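Side-chain contacts in ribonuclease mar1, putative (Trypanosoma cruzi, PDB 1YZV), which is of unknown function but belongs to the isochorismatase family, whose alpha/beta-fold members include hydrolases acting on small molecules: residues A[34-39]-A[117-122]; A[50-55]-A[178-183]; A[91-94]-A[98-101]; A[126-131]-A[158-163]. All coordinates share one frame; numbering follows the deposited sequence.

In the fold
Contacts 1, 3 and 4 form a connected group, whereas contact 2 stands apart, the nearest atoms of contacts 1 and 2 being about 12 Å apart and those of contacts 2 and 3 about 13 Å apart. Contacts 1 and 4 share helix 120-133 and meet where T120 CG2 lies 4.0 Å from M160 CE. Contact 3 joins both: F94 CG is 3.8 Å from V122 CG1, and F94 CB is 3.8 Å from Q126 OE1. Contacts 1 and 3 sit near the C-terminal ends of parallel strands 110-118 and 87-91, the region where enzymes of this family place their catalytic pocket. Contact 2 lies opposite both, across the chain centre, its centre about 24 Å from that of contact 1.

Contact 1. Residues A[34-39]-A[117-122]; sequences GRIANS and GFETHV
I36 packs over one face of the F118 ring, and this pair carries most of the contact. CG1 of I36 stands 4.1 Å from the centroid of the F118 ring and only 4° off its normal, a CH-pi approach over the middle of the face. The methyl branch reaches the rim instead, with I36 CG2 3.6 Å from F118 CE1. A chi1 of -57° puts CG1 beside the backbone N, and chi2 of -105°, away from a staggered value, carries CD1 on over the same face.

Aliphatic contacts extend the patch on two flanks. I36 CD1 meets E119 CG at 3.9 Å, while S39 CB comes obliquely to the ring, 3.7 Å from F118 CZ.

Polar groups look elsewhere. A type I turn from I36 to S39, closed by a bond from S39 N to I36 O (3.0 Å), sets I36 and S39 on the ring together; the hydroxyl of S39 is bonded to M33 O. The carboxylate of E119 is held through OE1 by the backbone N of Q148. F32 also meets the F118 ring, the two planes inclined to each other.

The peptide joining F118 to E119 is cis. A cis peptide at this point, between the central strand 110-118 and helix 120-133, is a recurrent feature of the isochorismatase-like fold, where it probably helps to shape the loop bordering the catalytic pocket.

Contact 2. Residues A[50-55]-A[178-183]; sequences AGLHTA and MQLLKD
L52 holds CG trans to its backbone N (chi1 -178°), which sends both of its methyls across to helix 173-181, and L180 answers with CG trans to its own carbonyl carbon (chi1 -71°). The two leucines meet through one methyl each, L52 CD2 lying 3.6 Å from L180 CD1, with the side chains angled across one another. The other branch of L52 makes a looser contact, its CD1 4.4 Å from L181 CD1. L181 bends round to reach it, since its CB does not point directly at helix 39-56. L52 therefore sits against two successive residues of the last turn, one methyl to each.

Helix 173-181 stops just beyond this point. K182 leaves the helical conformation with a positive phi, and its NZ folds back onto Q179 O at 2.6 Å, tilted 17° out of the carbonyl plane. L13 O is a second acceptor for the same ammonium group.

Strand 20-26 lies beneath, with F23 touching both L52 and L180, while I192 and F189 of helix 189-197 cover L52 and L181 respectively. M178 O and the K182 backbone are bonded to the third subunit.

Purely methyl-to-methyl in character, the leucine contact carries no directional bond: its contribution is hydrophobic burial and van der Waals fit, and these branched side chains probably help to set the spacing of the two helices.

Contact 3. Residues A[91-94]-A[98-101]; sequences KKRF and VPQV
R93 and V98 face each other across a tight loop, their CA atoms 7.2 Å apart, and beyond V98 the chain turns into a helical conformation with V101 N bonded to V98 O at 2.9 Å. R93 and V98 run past each other in opposite directions. CG of R93 is trans to its backbone N (chi1 -173°), and a bend at chi3 lays the guanidinium across the valine, one face over V98 CA at a height of 4.1 Å. V98 CG1 nestles in the curve of the arginine chain, 3.8 Å from R93 NE and at similar range from its CB and CD. At the far end R93 NH2 approaches P99 CD obliquely, at 3.7 Å.

K91 touches V98 only at its base, CB to CG1 at 4.0 Å. Its NZ turns back beneath the loop, where it bonds R93 O at 2.8 Å, in the carbonyl plane, and F94 O at the same length but 33° out of that plane. D27 adds a salt bridge and Q68 OE1 a further hydrogen bond, so NZ ties the loop to strand 61-68 and to the residue just beyond strand 20-26.

K91 ends edge strand 87-91 beside strand 61-68 and packs on C123 of helix 120-133; together with D27 this grouping resembles the Asp-Lys-Cys set of cysteine hydrolases in this superfamily. V101 and Q100 rest on F89 of strand 87-91, and D183 of the second subunit packs against R93.

Contact 4. Residues A[126-131]-A[158-163]; sequences QTAAAL and QLMQSW
The indole of W163 presents its edge to helix 120-133, with A128 CB near the ring plane and 4.0 Å from CZ3 of W163. One face belongs to its own chain segment: L159 O stands 3.6 Å above the ring plane, displaced toward the rim, and M160 CA lies above it too. A129 comes in obliquely, its N near CZ3 and its CB 4.1 Å from W163 CH2. With chi1 at -54° the ring carbon CG lies beside the backbone N, which folds the indole back over the L159-M160 backbone; W163 N is bonded to M160 O (2.9 Å).

M160 supplies the second touch. Its chain is extended to SD, which reaches A128 CB at 4.0 Å, before chi3 of -76° bends CE aside. A128 CB is therefore shared between the thioether sulfur and the indole edge. The methyl side chains of A128 and A129 allow a close approach of the backbones, A128 CA being 8.0 Å from M160 CA.

L115 of strand 110-118 touches A128, and I170 of strand 168-171 touches M160. The second subunit contributes R11, in a cation-pi contact with W163, and L12, which packs on both W163 and A129. Neighbouring helices packed side by side on one face of a parallel sheet are characteristic of the Rossmann-like alpha/beta/alpha fold of this family.

Contact 1. Residues A[34-39]-A[117-122]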
loop_
_atom_site.group_PDB
_atom_site.type_symbol
_atom_site.label_atom_id
_atom_site.label_comp_id
_atom_site.label_asym_id
_atom_site.label_seq_id
_atom_site.Cartn_x
_atom_site.Cartn_y
_atom_site.Cartn_z
ATOM N N GLY A 34 23.064 17.846 -7.473
ATOM C CA GLY A 34 23.747 16.868 -8.283
ATOM C C GLY A 34 23.769 15.468 -7.718
ATOM O O GLY A 34 24.570 14.663 -8.166
ATOM N N ARG A 35 23.074 15.249 -6.613
ATOM C CA ARG A 35 23.080 14.002 -5.851
ATOM C C ARG A 35 21.653 13.401 -5.739
ATOM O O ARG A 35 21.485 12.225 -5.527
ATOM C CB ARG A 35 23.631 14.319 -4.440
ATOM C CG ARG A 35 24.941 15.151 -4.480
ATOM C CD ARG A 35 25.385 15.562 -3.086
ATOM N NE ARG A 35 25.726 14.426 -2.257
ATOM C CZ ARG A 35 26.964 13.980 -2.051
ATOM N NH1 ARG A 35 28.027 14.619 -2.553
ATOM N NH2 ARG A 35 27.139 12.907 -1.277
ATOM N N ILE A 36 20.631 14.187 -6.045
ATOM C CA ILE A 36 19.237 13.712 -5.976
ATOM C C ILE A 36 18.752 13.653 -7.426
ATOM O O ILE A 36 18.714 14.674 -8.097
ATOM C CB ILE A 36 18.401 14.698 -5.183
ATOM C CG1 ILE A 36 18.990 14.884 -3.797
ATOM C CG2 ILE A 36 16.862 14.307 -5.166
ATOM C CD1 ILE A 36 18.296 14.259 -2.753
ATOM N N ALA A 37 18.486 12.450 -7.940
ATOM C CA ALA A 37 18.172 12.268 -9.347
ATOM C C ALA A 37 17.089 13.212 -9.902
ATOM O O ALA A 37 17.162 13.670 -11.060
ATOM C CB ALA A 37 17.774 10.802 -9.606
ATOM N N ASN A 38 16.002 13.392 -9.170
ATOM C CA ASN A 38 14.897 14.234 -9.676
ATOM C C ASN A 38 14.940 15.679 -9.115
ATOM O O ASN A 38 13.897 16.337 -8.997
ATOM C CB ASN A 38 13.558 13.598 -9.338
ATOM C CG ASN A 38 13.333 13.546 -7.839
ATOM O OD1 ASN A 38 14.284 13.286 -7.119
ATOM N ND2 ASN A 38 12.059 13.661 -7.376
ATOM N N SER A 39 16.126 16.144 -8.713
ATOM C CA SER A 39 16.265 17.503 -8.151
ATOM C C SER A 39 15.563 18.563 -8.985
ATOM O O SER A 39 15.007 19.551 -8.425
ATOM C CB SER A 39 17.732 17.871 -7.911
ATOM O OG SER A 39 18.478 17.936 -9.088
ATOM N N GLY A 117 10.565 18.422 -0.648
ATOM C CA GLY A 117 11.977 18.762 -0.729
ATOM C C GLY A 117 12.895 17.589 -0.469
ATOM O O GLY A 117 12.608 16.439 -0.912
ATOM N N PHE A 118 14.063 17.916 0.083
ATOM C CA PHE A 118 15.124 16.952 0.321
ATOM C C PHE A 118 15.376 16.776 1.837
ATOM O O PHE A 118 15.228 17.717 2.602
ATOM C CB PHE A 118 16.444 17.402 -0.254
ATOM C CG PHE A 118 16.424 17.798 -1.724
ATOM C CD1 PHE A 118 15.637 17.161 -2.639
ATOM C CD2 PHE A 118 17.442 18.643 -2.189
ATOM C CE1 PHE A 118 15.722 17.513 -3.997
ATOM C CE2 PHE A 118 17.524 19.003 -3.531
ATOM C CZ PHE A 118 16.633 18.470 -4.422
ATOM N N GLU A 119 15.767 15.579 2.275
ATOM C CA GLU A 119 15.643 14.334 1.544
ATOM C C GLU A 119 14.372 13.674 2.092
ATOM O O GLU A 119 14.027 13.869 3.266
ATOM C CB GLU A 119 16.856 13.419 1.789
ATOM C CG GLU A 119 18.123 13.898 1.116
ATOM C CD GLU A 119 19.243 12.846 1.090
ATOM O OE1 GLU A 119 19.106 11.770 0.479
ATOM O OE2 GLU A 119 20.289 13.132 1.661
ATOM N N THR A 120 13.699 12.909 1.245
ATOM C CA THR A 120 12.394 12.283 1.566
ATOM C C THR A 120 12.411 11.490 2.881
ATOM O O THR A 120 11.522 11.632 3.699
ATOM C CB THR A 120 11.920 11.391 0.407
ATOM O OG1 THR A 120 12.062 12.102 -0.836
ATOM C CG2 THR A 120 10.442 10.985 0.576
ATOM N N HIS A 121 13.477 10.713 3.103
ATOM C CA HIS A 121 13.579 9.794 4.218
ATOM C C HIS A 121 14.216 10.394 5.445
ATOM O O HIS A 121 14.393 9.714 6.469
ATOM C CB HIS A 121 14.339 8.531 3.799
ATOM C CG HIS A 121 15.762 8.774 3.413
ATOM N ND1 HIS A 121 16.113 9.608 2.377
ATOM C CD2 HIS A 121 16.929 8.320 3.951
ATOM C CE1 HIS A 121 17.431 9.714 2.338
ATOM N NE2 HIS A 121 17.950 8.882 3.226
ATOM N N VAL A 122 14.616 11.655 5.350
ATOM C CA VAL A 122 15.241 12.341 6.497
ATOM C C VAL A 122 14.481 13.590 6.928
ATOM O O VAL A 122 13.502 13.516 7.672
ATOM C CB VAL A 122 16.748 12.615 6.257
ATOM C CG1 VAL A 122 17.417 13.267 7.496
ATOM C CG2 VAL A 122 17.461 11.288 5.956
#

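Contact 2. Residues A[50-55]-A[178-183]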
loop_
_atom_site.group_PDB
_atom_site.type_symbol
_atom_site.label_atom_id
_atom_site.label_comp_id
_atom_site.label_asym_id
_atom_site.label_seq_id
_atom_site.Cartn_x
_atom_site.Cartn_y
_atom_site.Cartn_z
ATOM N N ALA A 50 5.431 28.449 -5.151
ATOM C CA ALA A 50 5.741 29.884 -5.013
ATOM C C ALA A 50 4.720 30.710 -5.770
ATOM O O ALA A 50 4.185 31.662 -5.211
ATOM C CB ALA A 50 7.172 30.209 -5.473
ATOM N N GLY A 51 4.404 30.313 -7.006
ATOM C CA GLY A 51 3.390 30.984 -7.794
ATOM C C GLY A 51 2.003 30.883 -7.174
ATOM O O GLY A 51 1.240 31.856 -7.128
ATOM N N LEU A 52 1.646 29.701 -6.687
ATOM C CA LEU A 52 0.388 29.552 -5.974
ATOM C C LEU A 52 0.275 30.457 -4.718
ATOM O O LEU A 52 -0.725 31.171 -4.527
ATOM C CB LEU A 52 0.192 28.077 -5.605
ATOM C CG LEU A 52 -1.138 27.772 -4.894
ATOM C CD1 LEU A 52 -2.322 28.171 -5.757
ATOM C CD2 LEU A 52 -1.175 26.313 -4.475
ATOM N N HIS A 53 1.272 30.379 -3.854
ATOM C CA HIS A 53 1.381 31.184 -2.653
ATOM C C HIS A 53 1.170 32.682 -2.965
ATOM O O HIS A 53 0.413 33.387 -2.274
ATOM C CB HIS A 53 2.769 30.975 -2.022
ATOM C CG HIS A 53 3.182 32.056 -1.064
ATOM N ND1 HIS A 53 2.814 32.056 0.270
ATOM C CD2 HIS A 53 3.950 33.159 -1.246
ATOM C CE1 HIS A 53 3.403 33.068 0.874
ATOM N NE2 HIS A 53 4.057 33.780 -0.029
ATOM N N THR A 54 1.841 33.159 -4.009
ATOM C CA THR A 54 1.719 34.584 -4.426
ATOM C C THR A 54 0.322 34.939 -4.927
ATOM O O THR A 54 -0.223 35.975 -4.524
ATOM C CB THR A 54 2.827 34.940 -5.441
ATOM O OG1 THR A 54 4.078 34.819 -4.749
ATOM C CG2 THR A 54 2.662 36.357 -5.997
ATOM N N ALA A 55 -0.328 34.000 -5.617
ATOM C CA ALA A 55 -1.731 34.189 -6.044
ATOM C C ALA A 55 -2.735 34.194 -4.876
ATOM O O ALA A 55 -3.744 34.958 -4.893
ATOM C CB ALA A 55 -2.128 33.126 -7.035
ATOM N N MET A 178 -5.395 21.907 -7.094
ATOM C CA MET A 178 -6.827 21.791 -7.390
ATOM C C MET A 178 -7.644 21.422 -6.141
ATOM O O MET A 178 -8.797 21.838 -6.022
ATOM C CB MET A 178 -7.035 20.783 -8.533
ATOM C CG MET A 178 -6.349 21.211 -9.832
ATOM S SD MET A 178 -7.067 22.717 -10.472
ATOM C CE MET A 178 -6.046 24.031 -9.792
ATOM N N GLN A 179 -6.996 20.776 -5.161
ATOM C CA GLN A 179 -7.577 20.597 -3.807
ATOM C C GLN A 179 -7.834 21.908 -3.061
ATOM O O GLN A 179 -8.866 22.065 -2.385
ATOM C CB GLN A 179 -6.708 19.695 -2.912
ATOM C CG GLN A 179 -6.764 18.226 -3.279
ATOM C CD GLN A 179 -5.642 17.424 -2.583
ATOM O OE1 GLN A 179 -5.430 17.586 -1.404
ATOM N NE2 GLN A 179 -4.922 16.613 -3.337
ATOM N N LEU A 180 -6.906 22.841 -3.181
ATOM C CA LEU A 180 -7.019 24.123 -2.497
ATOM C C LEU A 180 -8.084 24.984 -3.148
ATOM O O LEU A 180 -8.595 25.855 -2.493
ATOM C CB LEU A 180 -5.691 24.868 -2.468
ATOM C CG LEU A 180 -4.668 24.240 -1.551
ATOM C CD1 LEU A 180 -3.225 24.662 -1.954
ATOM C CD2 LEU A 180 -5.004 24.572 -0.070
ATOM N N LEU A 181 -8.272 24.851 -4.470
ATOM C CA LEU A 181 -9.238 25.659 -5.216
ATOM C C LEU A 181 -10.662 25.123 -5.315
ATOM O O LEU A 181 -11.606 25.922 -5.415
ATOM C CB LEU A 181 -8.734 25.960 -6.623
ATOM C CG LEU A 181 -7.842 27.189 -6.798
ATOM C CD1 LEU A 181 -6.665 27.220 -5.828
ATOM C CD2 LEU A 181 -7.339 27.114 -8.158
ATOM N N LYS A 182 -10.800 23.816 -5.535
ATOM C CA LYS A 182 -12.099 23.104 -5.566
ATOM C C LYS A 182 -13.070 23.313 -6.739
ATOM O O LYS A 182 -13.896 22.423 -6.997
ATOM C CB LYS A 182 -12.868 23.224 -4.226
ATOM C CG LYS A 182 -11.967 22.757 -3.049
ATOM C CD LYS A 182 -12.657 22.039 -1.942
ATOM C CE LYS A 182 -11.619 21.506 -0.873
ATOM N NZ LYS A 182 -10.530 20.428 -1.232
ATOM N N ASP A 183 -12.906 24.382 -7.506
ATOM C CA ASP A 183 -13.893 24.798 -8.473
ATOM C C ASP A 183 -13.226 25.784 -9.465
ATOM O O ASP A 183 -12.521 26.712 -9.058
ATOM C CB ASP A 183 -15.092 25.399 -7.682
ATOM C CG ASP A 183 -16.307 25.711 -8.537
ATOM O OD1 ASP A 183 -16.164 26.313 -9.627
ATOM O OD2 ASP A 183 -17.430 25.499 -8.033
#

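Contact 3. Residues A[91-94]-A[98-101]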
loop_
_atom_site.group_PDB
_atom_site.type_symbol
_atom_site.label_atom_id
_atom_site.label_comp_id
_atom_site.label_asym_id
_atom_site.label_seq_id
_atom_site.Cartn_x
_atom_site.Cartn_y
_atom_site.Cartn_z
ATOM N N LYS A 91 19.082 25.560 9.761
ATOM C CA LYS A 91 18.937 24.544 10.820
ATOM C C LYS A 91 20.018 23.446 10.758
ATOM O O LYS A 91 20.532 23.099 9.699
ATOM C CB LYS A 91 17.552 23.861 10.764
ATOM C CG LYS A 91 17.335 23.033 9.442
ATOM C CD LYS A 91 15.911 22.527 9.297
ATOM C CE LYS A 91 15.711 21.483 8.161
ATOM N NZ LYS A 91 16.629 20.292 8.212
ATOM N N LYS A 92 20.160 22.770 11.892
ATOM C CA LYS A 92 20.844 21.508 12.010
ATOM C C LYS A 92 19.881 20.378 12.400
ATOM O O LYS A 92 20.177 19.232 12.129
ATOM C CB LYS A 92 21.974 21.625 13.025
ATOM C CG LYS A 92 23.067 22.584 12.511
ATOM C CD LYS A 92 24.390 22.317 13.170
ATOM C CE LYS A 92 25.456 23.325 12.705
ATOM N NZ LYS A 92 25.178 24.702 13.268
ATOM N N ARG A 93 18.726 20.702 12.993
ATOM C CA ARG A 93 17.673 19.706 13.239
ATOM C C ARG A 93 17.145 19.166 11.892
ATOM O O ARG A 93 17.099 19.906 10.898
ATOM C CB ARG A 93 16.531 20.332 14.034
ATOM C CG ARG A 93 15.457 19.316 14.490
ATOM C CD ARG A 93 14.208 19.968 14.994
ATOM N NE ARG A 93 14.465 20.883 16.091
ATOM C CZ ARG A 93 13.562 21.273 16.989
ATOM N NH1 ARG A 93 12.295 20.838 16.935
ATOM N NH2 ARG A 93 13.914 22.172 17.895
ATOM N N PHE A 94 16.805 17.873 11.811
ATOM C CA PHE A 94 16.393 17.335 10.505
ATOM C C PHE A 94 14.959 17.817 10.210
ATOM O O PHE A 94 14.705 18.432 9.168
ATOM C CB PHE A 94 16.534 15.821 10.447
ATOM C CG PHE A 94 17.939 15.347 10.652
ATOM C CD1 PHE A 94 19.002 16.010 10.062
ATOM C CD2 PHE A 94 18.197 14.275 11.469
ATOM C CE1 PHE A 94 20.311 15.609 10.296
ATOM C CE2 PHE A 94 19.473 13.785 11.629
ATOM C CZ PHE A 94 20.558 14.505 11.086
ATOM N N VAL A 98 11.815 24.076 13.890
ATOM C CA VAL A 98 12.765 24.689 14.786
ATOM C C VAL A 98 12.104 25.913 15.426
ATOM O O VAL A 98 11.082 26.398 14.934
ATOM C CB VAL A 98 14.072 25.019 14.043
ATOM C CG1 VAL A 98 14.744 23.712 13.555
ATOM C CG2 VAL A 98 13.833 25.934 12.846
ATOM N N PRO A 99 12.647 26.378 16.558
ATOM C CA PRO A 99 12.002 27.498 17.286
ATOM C C PRO A 99 11.647 28.747 16.456
ATOM O O PRO A 99 10.620 29.336 16.691
ATOM C CB PRO A 99 13.010 27.833 18.388
ATOM C CG PRO A 99 13.791 26.553 18.617
ATOM C CD PRO A 99 13.821 25.829 17.285
ATOM N N GLN A 100 12.420 29.094 15.445
ATOM C CA GLN A 100 12.068 30.228 14.582
ATOM C C GLN A 100 10.870 29.991 13.636
ATOM O O GLN A 100 10.287 30.947 13.074
ATOM C CB GLN A 100 13.272 30.613 13.732
ATOM C CG GLN A 100 14.291 31.505 14.453
ATOM C CD GLN A 100 15.358 32.035 13.498
ATOM O OE1 GLN A 100 16.188 31.265 12.977
ATOM N NE2 GLN A 100 15.289 33.338 13.193
ATOM N N VAL A 101 10.640 28.723 13.315
ATOM C CA VAL A 101 9.510 28.327 12.467
ATOM C C VAL A 101 8.185 28.219 13.222
ATOM O O VAL A 101 7.132 28.581 12.697
ATOM C CB VAL A 101 9.838 26.982 11.770
ATOM C CG1 VAL A 101 8.601 26.373 11.074
ATOM C CG2 VAL A 101 10.978 27.209 10.798
#

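Contact 4. Residues A[126-131]-A[158-163]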
loop_
_atom_site.group_PDB
_atom_site.type_symbol
_atom_site.label_atom_id
_atom_site.label_comp_id
_atom_site.label_asym_id
_atom_site.label_seq_id
_atom_site.Cartn_x
_atom_site.Cartn_y
_atom_site.Cartn_z
ATOM N N GLN A 126 10.825 13.315 8.887
ATOM C CA GLN A 126 10.814 13.807 10.249
ATOM C C GLN A 126 9.955 15.075 10.471
ATOM O O GLN A 126 9.364 15.246 11.525
ATOM C CB GLN A 126 12.247 13.999 10.806
ATOM C CG GLN A 126 13.026 12.688 10.760
ATOM C CD GLN A 126 14.293 12.683 11.523
ATOM O OE1 GLN A 126 14.447 13.409 12.526
ATOM N NE2 GLN A 126 15.234 11.850 11.071
ATOM N N THR A 127 9.882 15.939 9.474
ATOM C CA THR A 127 8.995 17.109 9.517
ATOM C C THR A 127 7.529 16.683 9.537
ATOM O O THR A 127 6.735 17.219 10.297
ATOM C CB THR A 127 9.298 18.078 8.333
ATOM O OG1 THR A 127 10.675 18.500 8.368
ATOM C CG2 THR A 127 8.394 19.302 8.356
ATOM N N ALA A 128 7.157 15.727 8.686
ATOM C CA ALA A 128 5.793 15.208 8.661
ATOM C C ALA A 128 5.422 14.660 10.035
ATOM O O ALA A 128 4.340 14.949 10.534
ATOM C CB ALA A 128 5.618 14.110 7.602
ATOM N N ALA A 129 6.303 13.854 10.609
ATOM C CA ALA A 129 6.053 13.283 11.905
ATOM C C ALA A 129 5.853 14.363 12.956
ATOM O O ALA A 129 4.959 14.253 13.797
ATOM C CB ALA A 129 7.202 12.330 12.311
ATOM N N ALA A 130 6.733 15.361 12.961
ATOM C CA ALA A 130 6.641 16.483 13.914
ATOM C C ALA A 130 5.322 17.288 13.760
ATOM O O ALA A 130 4.671 17.629 14.750
ATOM C CB ALA A 130 7.854 17.401 13.748
ATOM N N LEU A 131 4.889 17.523 12.519
ATOM C CA LEU A 131 3.627 18.176 12.249
ATOM C C LEU A 131 2.449 17.326 12.706
ATOM O O LEU A 131 1.479 17.837 13.274
ATOM C CB LEU A 131 3.488 18.519 10.746
ATOM C CG LEU A 131 4.435 19.630 10.297
ATOM C CD1 LEU A 131 4.529 19.645 8.784
ATOM C CD2 LEU A 131 3.943 21.008 10.836
ATOM N N GLN A 158 6.173 5.388 1.081
ATOM C CA GLN A 158 5.308 4.298 1.536
ATOM C C GLN A 158 5.024 4.336 3.013
ATOM O O GLN A 158 3.876 4.130 3.414
ATOM C CB GLN A 158 5.916 2.958 1.168
ATOM C CG GLN A 158 5.927 2.780 -0.338
ATOM C CD GLN A 158 6.662 1.530 -0.788
ATOM O OE1 GLN A 158 7.422 0.897 -0.020
ATOM N NE2 GLN A 158 6.621 1.308 -2.085
ATOM N N LEU A 159 6.015 4.729 3.806
ATOM C CA LEU A 159 5.796 4.889 5.254
ATOM C C LEU A 159 4.759 6.003 5.536
ATOM O O LEU A 159 3.741 5.779 6.212
ATOM C CB LEU A 159 7.123 5.177 5.947
ATOM C CG LEU A 159 7.145 5.423 7.462
ATOM C CD1 LEU A 159 6.227 4.451 8.180
ATOM C CD2 LEU A 159 8.614 5.249 7.882
ATOM N N MET A 160 4.953 7.153 4.900
ATOM C CA MET A 160 4.042 8.262 5.029
ATOM C C MET A 160 2.636 7.980 4.501
ATOM O O MET A 160 1.676 8.397 5.133
ATOM C CB MET A 160 4.618 9.505 4.399
ATOM C CG MET A 160 5.805 9.970 5.143
ATOM S SD MET A 160 6.518 11.535 4.655
ATOM C CE MET A 160 7.377 11.092 3.175
ATOM N N GLN A 161 2.508 7.143 3.464
ATOM C CA GLN A 161 1.199 6.726 2.978
ATOM C C GLN A 161 0.449 5.879 4.019
ATOM O O GLN A 161 -0.783 5.902 4.084
ATOM C CB GLN A 161 1.331 5.987 1.649
ATOM C CG GLN A 161 1.758 6.930 0.488
ATOM C CD GLN A 161 1.924 6.191 -0.822
ATOM O OE1 GLN A 161 2.632 5.190 -0.855
ATOM N NE2 GLN A 161 1.365 6.739 -1.938
ATOM N N SER A 162 1.166 5.157 4.864
ATOM C CA SER A 162 0.493 4.482 5.977
ATOM C C SER A 162 -0.009 5.425 7.130
ATOM O O SER A 162 -0.772 4.984 7.985
ATOM C CB SER A 162 1.413 3.456 6.579
ATOM O OG SER A 162 2.335 4.184 7.362
ATOM N N TRP A 163 0.291 6.725 7.100
ATOM C CA TRP A 163 -0.186 7.638 8.163
ATOM C C TRP A 163 -1.464 8.496 7.842
ATOM O O TRP A 163 -1.800 9.491 8.567
ATOM C CB TRP A 163 0.921 8.586 8.550
ATOM C CG TRP A 163 2.201 7.986 8.950
ATOM C CD1 TRP A 163 2.397 6.783 9.535
ATOM C CD2 TRP A 163 3.420 8.707 9.111
ATOM N NE1 TRP A 163 3.715 6.626 9.865
ATOM C CE2 TRP A 163 4.334 7.842 9.742
ATOM C CE3 TRP A 163 3.831 10.004 8.777
ATOM C CZ2 TRP A 163 5.656 8.184 9.922
ATOM C CZ3 TRP A 163 5.153 10.359 9.030
ATOM C CH2 TRP A 163 6.021 9.466 9.644
#